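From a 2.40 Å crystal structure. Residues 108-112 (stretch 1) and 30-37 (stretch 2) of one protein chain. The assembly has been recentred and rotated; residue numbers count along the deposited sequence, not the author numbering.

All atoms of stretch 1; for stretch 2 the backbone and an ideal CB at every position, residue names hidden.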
# COMPACT_ATOMS: atom_id res chain seq x y z
N ALA A 108 0.47 2.10 -2.12
CA ALA A 108 -0.22 0.85 -2.40
C ALA A 108 0.72 -0.31 -2.11
O ALA A 108 1.91 -0.12 -1.89
CB ALA A 108 -0.73 0.79 -3.85
N ILE A 109 0.16 -1.52 -2.09
CA ILE A 109 0.95 -2.74 -1.90
C ILE A 109 1.19 -3.38 -3.26
O ILE A 109 0.24 -3.67 -3.99
CB ILE A 109 0.25 -3.71 -0.94
CG1 ILE A 109 0.27 -3.17 0.49
CG2 ILE A 109 0.92 -5.08 -0.99
CD1 ILE A 109 -0.61 -3.93 1.45
N ALA A 110 2.45 -3.62 -3.58
CA ALA A 110 2.80 -4.21 -4.86
C ALA A 110 2.35 -5.66 -4.92
O ALA A 110 2.50 -6.42 -3.96
CB ALA A 110 4.31 -4.13 -5.09
N LEU A 111 1.78 -6.04 -6.07
CA LEU A 111 1.42 -7.42 -6.35
C LEU A 111 2.40 -8.10 -7.29
O LEU A 111 2.26 -9.30 -7.54
CB LEU A 111 0.02 -7.49 -6.95
CG LEU A 111 -1.13 -6.98 -6.08
CD1 LEU A 111 -2.43 -7.14 -6.82
CD2 LEU A 111 -1.17 -7.71 -4.75
N GLY A 112 3.37 -7.37 -7.83
CA GLY A 112 4.24 -7.91 -8.86
C GLY A 112 3.58 -7.83 -10.22
O GLY A 112 2.36 -7.92 -10.34
N UNK A 30 2.40 -13.55 1.92
CA UNK A 30 1.52 -13.39 3.08
C UNK A 30 0.93 -11.98 3.14
O UNK A 30 -0.25 -11.81 3.48
CB UNK A 30 2.28 -13.69 4.37
N UNK A 31 1.74 -10.97 2.81
CA UNK A 31 1.22 -9.60 2.74
C UNK A 31 0.11 -9.52 1.70
O UNK A 31 -0.94 -8.90 1.95
CB UNK A 31 2.34 -8.61 2.41
N UNK A 32 0.31 -10.14 0.54
CA UNK A 32 -0.70 -10.11 -0.51
C UNK A 32 -1.97 -10.82 -0.06
O UNK A 32 -3.09 -10.34 -0.29
CB UNK A 32 -0.16 -10.75 -1.79
N UNK A 33 -1.82 -11.98 0.59
CA UNK A 33 -2.98 -12.74 1.03
C UNK A 33 -3.77 -11.97 2.09
O UNK A 33 -5.00 -12.02 2.10
CB UNK A 33 -2.55 -14.10 1.58
N UNK A 34 -3.07 -11.25 2.97
CA UNK A 34 -3.77 -10.44 3.96
C UNK A 34 -4.46 -9.24 3.31
O UNK A 34 -5.58 -8.88 3.69
CB UNK A 34 -2.79 -9.97 5.04
N UNK A 35 -3.80 -8.62 2.33
CA UNK A 35 -4.40 -7.46 1.67
C UNK A 35 -5.66 -7.84 0.92
O UNK A 35 -6.62 -7.06 0.86
CB UNK A 35 -3.40 -6.81 0.71
N UNK A 36 -5.69 -9.05 0.34
CA UNK A 36 -6.87 -9.47 -0.41
C UNK A 36 -8.11 -9.60 0.48
O UNK A 36 -9.23 -9.53 -0.04
CB UNK A 36 -6.59 -10.80 -1.11
N UNK A 37 -7.93 -9.76 1.79
CA UNK A 37 -9.08 -9.93 2.68
C UNK A 37 -9.97 -8.70 2.75
O UNK A 37 -11.13 -8.80 3.16
CB UNK A 37 -8.60 -10.28 4.09

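The backbone angles of stretch 2 are helical, and the axis of helix 30-36 approaches the strand axis of stretch 1 to 9.2 Å with 119° between their N-to-C directions. Stretch 1 offers mainly the aliphatic side chains of Ile109 and Leu111; no hydrogen bond crosses the interface, so shape and apolarity are the main criteria.

At position 30 the ideal CB has nothing of stretch 1 within 5.5 Å, and phi/psi of -70/-40° suit most helix-forming residues. The deposited residue is Ala30, whose carbonyl O accepts from the N of position 34 at 2.9 Å.

Position 31 points its CA-to-CB bond toward stretch 1, with the ideal CB 5.1 Å from Ile109 CG2. That gap leaves room for a further carbon, so Val, Ile, Leu or Met would suit. Ile31 is found, chi1 and chi2 both m; its CG2 lies 3.9 Å from Ile109 CG2, a methyl-to-methyl contact.

At position 32 the bond runs sideways, yet the ideal CB is already 4.4 Å from Leu111 CD2, and the CA atoms of 32 and Leu111 are 6.8 Å apart, the nearest such pair. A small or medium apolar residue is favoured: Ala, Val or Ile. Val32, with chi1 t, packs both methyls against Leu111 CD2, CG1 at 3.7 Å and CG2 at 3.9 Å; CG2 also lies 4.1 Å from Ala110 O.

Positions 33 and 34 have no atom of stretch 1 within 5.5 Å of their ideal CB, so the strand sets no preference. They hold Ala33, which makes no contact, and Glu34, whose OE2 forms a salt bridge with position 37.

Position 35 again points toward stretch 1, its ideal CB 4.1 Å from Ile109 CD1. This is van der Waals distance without any extension, so Ala is sufficient and Ser is conceivable. Ala35 is present, its CB packing 4.1 Å from Ile109 CD1.

At position 36 the bond is sideways and the ideal CB finds nothing within 5.5 Å; only a long side chain could reach Leu111, such as Met, Phe, Tyr or Arg. Tyr36 does so, its chi1 of -97° lying between wells. Leu111 CD2 meets the ring at its edge, near its plane, 4.1 Å from Tyr36 CE1, and Tyr36 OH is 4.0 Å from Leu111 CD1.

Position 37 is out of reach, leaving polar or charged residues free to serve. Lys37 extends, chi2 to chi4 all t, and its NZ donates to Glu34 OE2 at 2.8 Å, closing the salt bridge.

Stretch 2 (30-37) AIVAEAYK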
# COMPACT_ATOMS: atom_id res chain seq x y z
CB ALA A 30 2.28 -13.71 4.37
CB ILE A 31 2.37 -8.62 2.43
CG1 ILE A 31 3.42 -8.64 3.53
CG2 ILE A 31 1.82 -7.21 2.21
CD1 ILE A 31 3.01 -7.90 4.79
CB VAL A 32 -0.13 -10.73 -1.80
CG1 VAL A 32 -1.22 -10.87 -2.85
CG2 VAL A 32 1.02 -9.88 -2.33
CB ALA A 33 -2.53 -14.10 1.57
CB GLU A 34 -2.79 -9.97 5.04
CG GLU A 34 -3.41 -9.11 6.14
CD GLU A 34 -4.27 -9.91 7.12
OE1 GLU A 34 -5.13 -9.31 7.79
OE2 GLU A 34 -4.08 -11.14 7.22
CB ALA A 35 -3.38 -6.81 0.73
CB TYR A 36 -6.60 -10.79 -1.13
CG TYR A 36 -6.20 -10.62 -2.57
CD1 TYR A 36 -4.91 -10.21 -2.91
CD2 TYR A 36 -7.10 -10.85 -3.60
CE1 TYR A 36 -4.54 -10.04 -4.23
CE2 TYR A 36 -6.73 -10.68 -4.93
CZ TYR A 36 -5.45 -10.28 -5.24
OH TYR A 36 -5.08 -10.12 -6.55
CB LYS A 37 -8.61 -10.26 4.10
CG LYS A 37 -7.78 -11.53 4.22
CD LYS A 37 -7.27 -11.70 5.64
CE LYS A 37 -6.51 -13.01 5.81
NZ LYS A 37 -6.03 -13.18 7.21
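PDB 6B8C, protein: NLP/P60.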